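Local coordinates for heme-binding protein A / AI-2 binding protein A (Helicobacter pylori SS1, PDB 6OFQ), which binds peptides, among them the tetrapeptide STSA, in the periplasm and probably delivers them to an ABC transporter for import, at residues Ala57-Leu65 with Pro208-Phe216; Ala36-Met44 with Phe216-Ile225. All blocks are in the same frame, centred on the assembly; numbering follows the deposited sequence. Where two conformers were deposited one is given.

Interaction 1: Ala57-Leu65 with Pro208-Phe216; sequences ATGNIYDTL and PVGTGPFKF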
# COMPACT_ATOMS: atom_id res chain seq x y z
N ALA A 57 11.14 4.18 0.28
CA ALA A 57 12.53 3.78 0.53
C ALA A 57 12.77 2.27 0.48
O ALA A 57 13.66 1.81 -0.25
CB ALA A 57 13.04 4.33 1.85
N THR A 58 11.91 1.52 1.18
CA THR A 58 12.23 0.11 1.34
C THR A 58 12.14 -0.67 0.03
O THR A 58 12.89 -1.61 -0.22
CB THR A 58 11.36 -0.55 2.42
OG1 THR A 58 10.00 -0.55 1.97
CG2 THR A 58 11.46 0.10 3.74
N GLY A 59 11.24 -0.26 -0.87
CA GLY A 59 11.10 -0.91 -2.16
C GLY A 59 12.32 -0.81 -3.05
O GLY A 59 12.50 -1.61 -3.97
N ASN A 60 13.16 0.20 -2.83
CA ASN A 60 14.39 0.35 -3.56
C ASN A 60 15.59 -0.42 -2.91
O ASN A 60 16.57 -0.66 -3.61
CB ASN A 60 14.72 1.84 -3.59
CG ASN A 60 13.90 2.58 -4.62
OD1 ASN A 60 14.17 2.44 -5.80
ND2 ASN A 60 12.91 3.36 -4.19
N ILE A 61 15.47 -0.71 -1.63
CA ILE A 61 16.56 -1.29 -0.82
C ILE A 61 16.47 -2.81 -0.86
O ILE A 61 17.50 -3.53 -0.88
CB ILE A 61 16.45 -0.74 0.62
CG1 ILE A 61 16.85 0.75 0.60
CG2 ILE A 61 17.27 -1.58 1.59
CD1 ILE A 61 16.50 1.46 1.90
N TYR A 62 15.25 -3.35 -0.77
CA TYR A 62 15.06 -4.79 -0.60
C TYR A 62 14.50 -5.43 -1.88
O TYR A 62 13.77 -4.79 -2.62
CB TYR A 62 14.06 -5.15 0.49
CG TYR A 62 14.44 -4.68 1.88
CD1 TYR A 62 15.33 -5.39 2.65
CD2 TYR A 62 13.94 -3.51 2.40
CE1 TYR A 62 15.66 -5.02 3.95
CE2 TYR A 62 14.24 -3.15 3.70
CZ TYR A 62 15.09 -3.92 4.48
OH TYR A 62 15.33 -3.54 5.79
N ASP A 63 14.85 -6.70 -2.10
CA ASP A 63 14.16 -7.57 -3.02
C ASP A 63 13.34 -8.62 -2.35
O ASP A 63 13.47 -8.92 -1.16
CB ASP A 63 15.16 -8.28 -3.92
CG ASP A 63 15.91 -7.29 -4.79
OD1 ASP A 63 15.26 -6.47 -5.50
OD2 ASP A 63 17.16 -7.29 -4.79
N THR A 64 12.48 -9.18 -3.20
CA THR A 64 11.57 -10.26 -2.85
C THR A 64 11.93 -11.52 -3.69
O THR A 64 12.78 -11.46 -4.57
CB THR A 64 10.10 -9.83 -3.06
OG1 THR A 64 10.00 -9.01 -4.22
CG2 THR A 64 9.56 -9.02 -1.85
N LEU A 65 11.21 -12.62 -3.44
CA LEU A 65 11.48 -13.85 -4.23
C LEU A 65 11.12 -13.71 -5.72
O LEU A 65 11.84 -14.14 -6.63
CB LEU A 65 10.74 -15.03 -3.63
CG LEU A 65 11.27 -15.52 -2.28
CD1 LEU A 65 10.32 -16.60 -1.79
CD2 LEU A 65 12.65 -16.18 -2.46
N PRO A 208 19.00 -0.27 7.36
CA PRO A 208 18.64 -1.51 6.72
C PRO A 208 19.72 -2.07 5.84
O PRO A 208 20.54 -1.35 5.31
CB PRO A 208 17.41 -1.08 5.91
CG PRO A 208 17.70 0.36 5.50
CD PRO A 208 18.32 0.91 6.77
N VAL A 209 19.68 -3.39 5.61
CA VAL A 209 20.51 -4.11 4.70
C VAL A 209 19.70 -4.99 3.75
O VAL A 209 18.98 -5.84 4.24
CB VAL A 209 21.55 -4.95 5.50
CG1 VAL A 209 22.39 -5.80 4.57
CG2 VAL A 209 22.47 -4.02 6.31
N GLY A 210 19.81 -4.73 2.46
CA GLY A 210 19.03 -5.48 1.45
C GLY A 210 19.91 -5.91 0.32
O GLY A 210 21.14 -5.78 0.36
N THR A 211 19.30 -6.36 -0.76
CA THR A 211 19.98 -6.73 -1.99
C THR A 211 19.65 -5.87 -3.20
O THR A 211 20.16 -6.13 -4.28
CB THR A 211 19.67 -8.19 -2.36
OG1 THR A 211 18.26 -8.36 -2.53
CG2 THR A 211 20.14 -9.19 -1.33
N GLY A 212 18.77 -4.89 -3.03
CA GLY A 212 18.24 -4.17 -4.16
C GLY A 212 19.14 -3.19 -4.84
O GLY A 212 20.31 -3.03 -4.45
N PRO A 213 18.59 -2.47 -5.81
CA PRO A 213 19.44 -1.68 -6.70
C PRO A 213 19.96 -0.40 -6.05
O PRO A 213 20.80 0.25 -6.68
CB PRO A 213 18.53 -1.36 -7.87
CG PRO A 213 17.14 -1.57 -7.37
CD PRO A 213 17.23 -2.65 -6.32
N PHE A 214 19.37 0.01 -4.93
CA PHE A 214 19.90 1.09 -4.09
C PHE A 214 20.17 0.63 -2.68
O PHE A 214 19.51 -0.27 -2.20
CB PHE A 214 18.93 2.29 -4.08
CG PHE A 214 18.71 2.91 -5.43
CD1 PHE A 214 17.68 2.44 -6.23
CD2 PHE A 214 19.51 3.94 -5.91
CE1 PHE A 214 17.48 2.99 -7.47
CE2 PHE A 214 19.32 4.51 -7.15
CZ PHE A 214 18.29 4.02 -7.93
N LYS A 215 21.12 1.31 -2.04
CA LYS A 215 21.39 1.04 -0.65
C LYS A 215 21.15 2.27 0.19
O LYS A 215 21.17 3.40 -0.34
CB LYS A 215 22.80 0.49 -0.44
CG LYS A 215 23.86 1.48 -0.87
CD LYS A 215 25.21 0.76 -0.92
CE LYS A 215 26.23 1.71 -1.52
NZ LYS A 215 27.49 0.94 -1.41
N PHE A 216 20.88 2.07 1.46
CA PHE A 216 20.63 3.17 2.41
C PHE A 216 21.91 3.95 2.73
O PHE A 216 22.94 3.31 2.94
CB PHE A 216 20.09 2.54 3.68
CG PHE A 216 19.80 3.47 4.80
CD1 PHE A 216 20.79 3.87 5.68
CD2 PHE A 216 18.51 3.86 5.06
CE1 PHE A 216 20.51 4.71 6.77
CE2 PHE A 216 18.20 4.63 6.18
CZ PHE A 216 19.19 5.04 7.01
O HOH W 1 17.33 -4.46 7.58
O HOH W 2 16.73 -7.79 -0.11
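The carbonyl oxygens of Asn60 and Ile61, at the C-terminal end of helix 52-61, each take a backbone N-H, from Phe214, the first residue of strand 214-220, and from Gly212 just before it. Gly212 N reaches Ile61 O at 2.8 Å, coming from above the carbonyl plane, while Phe214 N bonds to Asn60 O at 3.2 Å. Two CA-H...O contacts reinforce them: Gly210 CA lies 3.4 Å from Ile61 O, and Ile61 CA points almost straight at Phe214 O. Gly210 and Gly212, having no side chains, let the two backbones come this close.

Two residues past Ile61, in the loop after the helix, Asp63 OD2 receives the hydroxyl of Thr211 OG1 at 2.7 Å, on its anti side; Trp234 NE1 also bonds to that oxygen. A water accepts from Asp63 N and donates to Thr211 OG1, fixing the same corner again.

The arrangement belongs to the type II periplasmic binding protein fold: a helix end is tied to the edge strand of a mixed five-stranded sheet, largely by backbone groups.

Side chains pack beside these bonds. Tyr62 CG stands anti to the carbonyl carbon (chi1 -61°), sending the ring along Pro208-Gly210, with Tyr62 OH 3.2 Å from Pro208 CB; Ile61 CG2 covers one face. A water donates to Tyr62 OH and accepts from Val209 N, and the hydroxyl also hydrogen-bonds to Met44 O. Ile61 CD1 touches Pro208 CG and Phe216 CB, at the edge of the Phe216 ring. The Asn60 amide stands nearly perpendicular to the Phe214 ring; further out, Val56 O and Asn524 O take its ND2, and Phe526 N bonds to OD1.

Interaction 2: Ala36-Met44 with Phe216-Ile225; sequences ARGADGSSM and FFLWNKDEKI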
# COMPACT_ATOMS: atom_id res chain seq x y z
N ALA A 36 10.08 14.23 -4.03
CA ALA A 36 9.44 14.79 -2.84
C ALA A 36 8.04 14.22 -2.69
O ALA A 36 7.30 13.94 -3.63
CB ALA A 36 9.37 16.32 -2.96
N ARG A 37 7.64 14.15 -1.42
CA ARG A 37 6.40 13.55 -0.99
C ARG A 37 5.96 14.15 0.31
O ARG A 37 6.67 14.91 0.97
CB ARG A 37 6.54 12.04 -0.96
CG ARG A 37 7.74 11.49 -0.20
CD ARG A 37 7.61 11.57 1.31
NE ARG A 37 8.70 10.93 2.06
CZ ARG A 37 8.90 9.63 2.23
NH1 ARG A 37 8.07 8.81 1.64
NH2 ARG A 37 9.95 9.17 2.85
N GLY A 38 4.73 13.90 0.71
CA GLY A 38 4.07 14.59 1.80
C GLY A 38 4.32 14.14 3.20
O GLY A 38 4.22 14.94 4.12
N ALA A 39 4.66 12.88 3.44
CA ALA A 39 4.87 12.30 4.78
C ALA A 39 5.98 11.28 4.70
O ALA A 39 6.08 10.49 3.76
CB ALA A 39 3.60 11.67 5.28
N ASP A 40 6.79 11.30 5.74
CA ASP A 40 7.93 10.39 5.83
C ASP A 40 7.48 8.93 6.01
O ASP A 40 6.39 8.65 6.42
CB ASP A 40 8.79 10.81 7.02
CG ASP A 40 10.20 10.25 7.02
OD1 ASP A 40 10.67 9.71 6.00
OD2 ASP A 40 10.81 10.38 8.13
N GLY A 41 8.42 8.05 5.67
CA GLY A 41 8.26 6.64 6.08
C GLY A 41 8.29 6.48 7.59
O GLY A 41 8.75 7.37 8.34
N SER A 42 7.82 5.32 8.04
CA SER A 42 7.70 5.00 9.44
C SER A 42 8.66 3.90 9.88
O SER A 42 8.82 3.68 11.10
CB SER A 42 6.24 4.60 9.76
OG SER A 42 5.37 5.73 9.70
N SER A 43 9.34 3.24 8.96
CA SER A 43 10.27 2.16 9.32
C SER A 43 11.16 1.94 8.08
O SER A 43 10.74 2.27 6.93
CB SER A 43 9.53 0.88 9.71
OG SER A 43 10.46 -0.11 10.22
N MET A 44 12.28 1.25 8.30
CA MET A 44 13.07 0.66 7.25
C MET A 44 12.94 -0.89 7.19
O MET A 44 13.63 -1.49 6.38
CB MET A 44 14.55 1.06 7.39
CG MET A 44 14.70 2.55 7.11
SD MET A 44 14.46 2.99 5.38
CE MET A 44 14.11 4.73 5.57
N PHE A 216 20.88 2.07 1.46
CA PHE A 216 20.63 3.17 2.41
C PHE A 216 21.91 3.95 2.73
O PHE A 216 22.94 3.31 2.94
CB PHE A 216 20.09 2.54 3.68
CG PHE A 216 19.80 3.47 4.80
CD1 PHE A 216 20.79 3.87 5.68
CD2 PHE A 216 18.51 3.86 5.06
CE1 PHE A 216 20.51 4.71 6.77
CE2 PHE A 216 18.20 4.63 6.18
CZ PHE A 216 19.19 5.04 7.01
N PHE A 217 21.75 5.27 2.77
CA PHE A 217 22.83 6.15 3.31
C PHE A 217 22.42 6.88 4.55
O PHE A 217 23.19 6.92 5.52
CB PHE A 217 23.40 7.06 2.24
CG PHE A 217 24.51 7.94 2.72
CD1 PHE A 217 25.75 7.38 2.97
CD2 PHE A 217 24.28 9.27 2.93
CE1 PHE A 217 26.77 8.17 3.46
CE2 PHE A 217 25.30 10.06 3.43
CZ PHE A 217 26.54 9.51 3.63
N LEU A 218 21.27 7.53 4.58
CA LEU A 218 20.86 8.33 5.71
C LEU A 218 19.35 8.43 5.79
O LEU A 218 18.68 8.42 4.74
CB LEU A 218 21.46 9.73 5.44
CG LEU A 218 21.12 10.96 6.23
CD1 LEU A 218 22.19 11.94 5.80
CD2 LEU A 218 19.80 11.51 5.73
N TRP A 219 18.84 8.55 7.00
CA TRP A 219 17.44 8.86 7.24
C TRP A 219 17.35 9.95 8.30
O TRP A 219 17.64 9.70 9.48
CB TRP A 219 16.71 7.60 7.68
CG TRP A 219 15.22 7.75 8.02
CD1 TRP A 219 14.37 8.79 7.63
CD2 TRP A 219 14.42 6.80 8.69
NE1 TRP A 219 13.11 8.53 8.08
CE2 TRP A 219 13.11 7.30 8.71
CE3 TRP A 219 14.69 5.54 9.26
CZ2 TRP A 219 12.05 6.55 9.25
CZ3 TRP A 219 13.63 4.83 9.82
CH2 TRP A 219 12.37 5.35 9.87
N ASN A 220 16.98 11.16 7.92
CA ASN A 220 16.66 12.21 8.89
C ASN A 220 15.16 12.29 8.92
O ASN A 220 14.49 12.65 7.93
CB ASN A 220 17.24 13.56 8.48
CG ASN A 220 18.76 13.63 8.49
OD1 ASN A 220 19.41 12.80 9.11
ND2 ASN A 220 19.33 14.60 7.80
N LYS A 221 14.61 11.98 10.08
CA LYS A 221 13.19 11.87 10.29
C LYS A 221 12.47 13.13 9.84
O LYS A 221 12.93 14.24 10.13
CB LYS A 221 12.95 11.59 11.78
CG LYS A 221 11.59 11.04 12.16
CD LYS A 221 11.36 11.25 13.66
CE LYS A 221 9.88 11.43 13.95
NZ LYS A 221 9.55 10.71 15.21
N ASP A 222 11.38 12.96 9.09
CA ASP A 222 10.52 14.05 8.63
C ASP A 222 11.23 15.04 7.73
O ASP A 222 10.73 16.14 7.47
CB ASP A 222 9.78 14.73 9.83
CG ASP A 222 8.97 13.75 10.62
OD1 ASP A 222 8.42 12.84 9.99
OD2 ASP A 222 8.91 13.83 11.87
N GLU A 223 12.42 14.71 7.21
CA GLU A 223 13.19 15.59 6.36
C GLU A 223 13.63 14.94 5.05
O GLU A 223 13.16 15.29 3.97
CB GLU A 223 14.38 16.13 7.16
CG GLU A 223 15.37 17.08 6.52
CD GLU A 223 16.66 17.07 7.35
OE1 GLU A 223 17.73 16.77 6.74
OE2 GLU A 223 16.55 17.31 8.60
N LYS A 224 14.54 13.97 5.13
CA LYS A 224 15.00 13.31 3.91
C LYS A 224 15.62 11.96 4.21
O LYS A 224 16.13 11.69 5.31
CB LYS A 224 16.04 14.15 3.15
CG LYS A 224 17.36 14.35 3.88
CD LYS A 224 18.33 15.30 3.20
CE LYS A 224 19.65 15.40 3.93
NZ LYS A 224 20.43 16.42 3.17
N ILE A 225 15.53 11.08 3.19
CA ILE A 225 16.28 9.82 3.11
C ILE A 225 17.17 9.91 1.88
O ILE A 225 16.74 10.37 0.78
CB ILE A 225 15.27 8.67 2.94
CG1 ILE A 225 14.49 8.54 4.25
CG2 ILE A 225 15.99 7.39 2.54
CD1 ILE A 225 13.13 7.89 4.02
O HOH W 3 12.93 11.30 5.82
O HOH W 4 6.46 13.07 8.03
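Asp40 and Trp219 meet through a nearly straight hydrogen bond, Trp219 NE1 to Asp40 OD2 at 3.0 Å, which lies in the indole plane and approaches the oxygen on its syn side. Asp40 OD2 takes a second N-H from Asp222 N, at 2.8 Å and from above the carboxylate plane. With CG anti to the backbone N (chi1 -163°), the carboxylate of Asp40 extends to the turn joining strands 214-220 and 224-229, where Glu223 and Lys224 both face Asn220 in a classic beta bulge.

Charge and water surround this pair of bonds. Arg37 NH2 forms a salt bridge with Asp40 OD1 at 3.3 Å, and Glu53 pairs with NH1 of the same arginine. The carboxylate of Asp222 lies close to that of Asp40, a like-charged approach that the two N-H groups on OD2 and the Arg37 salt bridge on OD1 probably help to offset. A water accepts from Asp40 N and donates to Asp222 OD1, bridging buried Asp40 to exposed Asp222.

The apolar contacts centre on Met44. Its chain bends at chi2 (-71°), carrying CE over the six-membered ring of Trp219, 4.0 Å from the centroid, in a CH-pi contact. Met44 CG rests against Trp219 CE3 at 3.7 Å, and CE meets Ile225 CD1 tip to tip. The sulfur makes Met-aromatic contacts, above the Trp219 face at some distance and obliquely to the Phe216 ring.

The segment leaving strand 32-37 thus passes beside the hairpin of strands 214-220 and 224-229, while helix 52-61 packs on 36-44 through Val56 on Arg37 and Ala57 on Met44, and reaches the hairpin through Ile61 on Phe216.

Both interactions hold strand 214-220, the edge of a mixed five-stranded sheet, and they share Phe216. Interaction 1 is buried throughout and relies on backbone hydrogen bonds at a helix end, supplemented by one carboxylate-hydroxyl bond. Interaction 2 is only partly buried: its turn side, rich in charge and water, reaches the surface, whereas its methionine side runs inward to meet interaction 1. There Met44 O lies 2.7 Å from Tyr62 OH, a probable hydrogen bond, with Pro208 CG packing on Met44 CB and Ala57 CB on Met44 CE. Strand 32-37 belongs to the same sheet, and helix 52-61, which follows it in the chain, reaches strands 214-220 and 224-229.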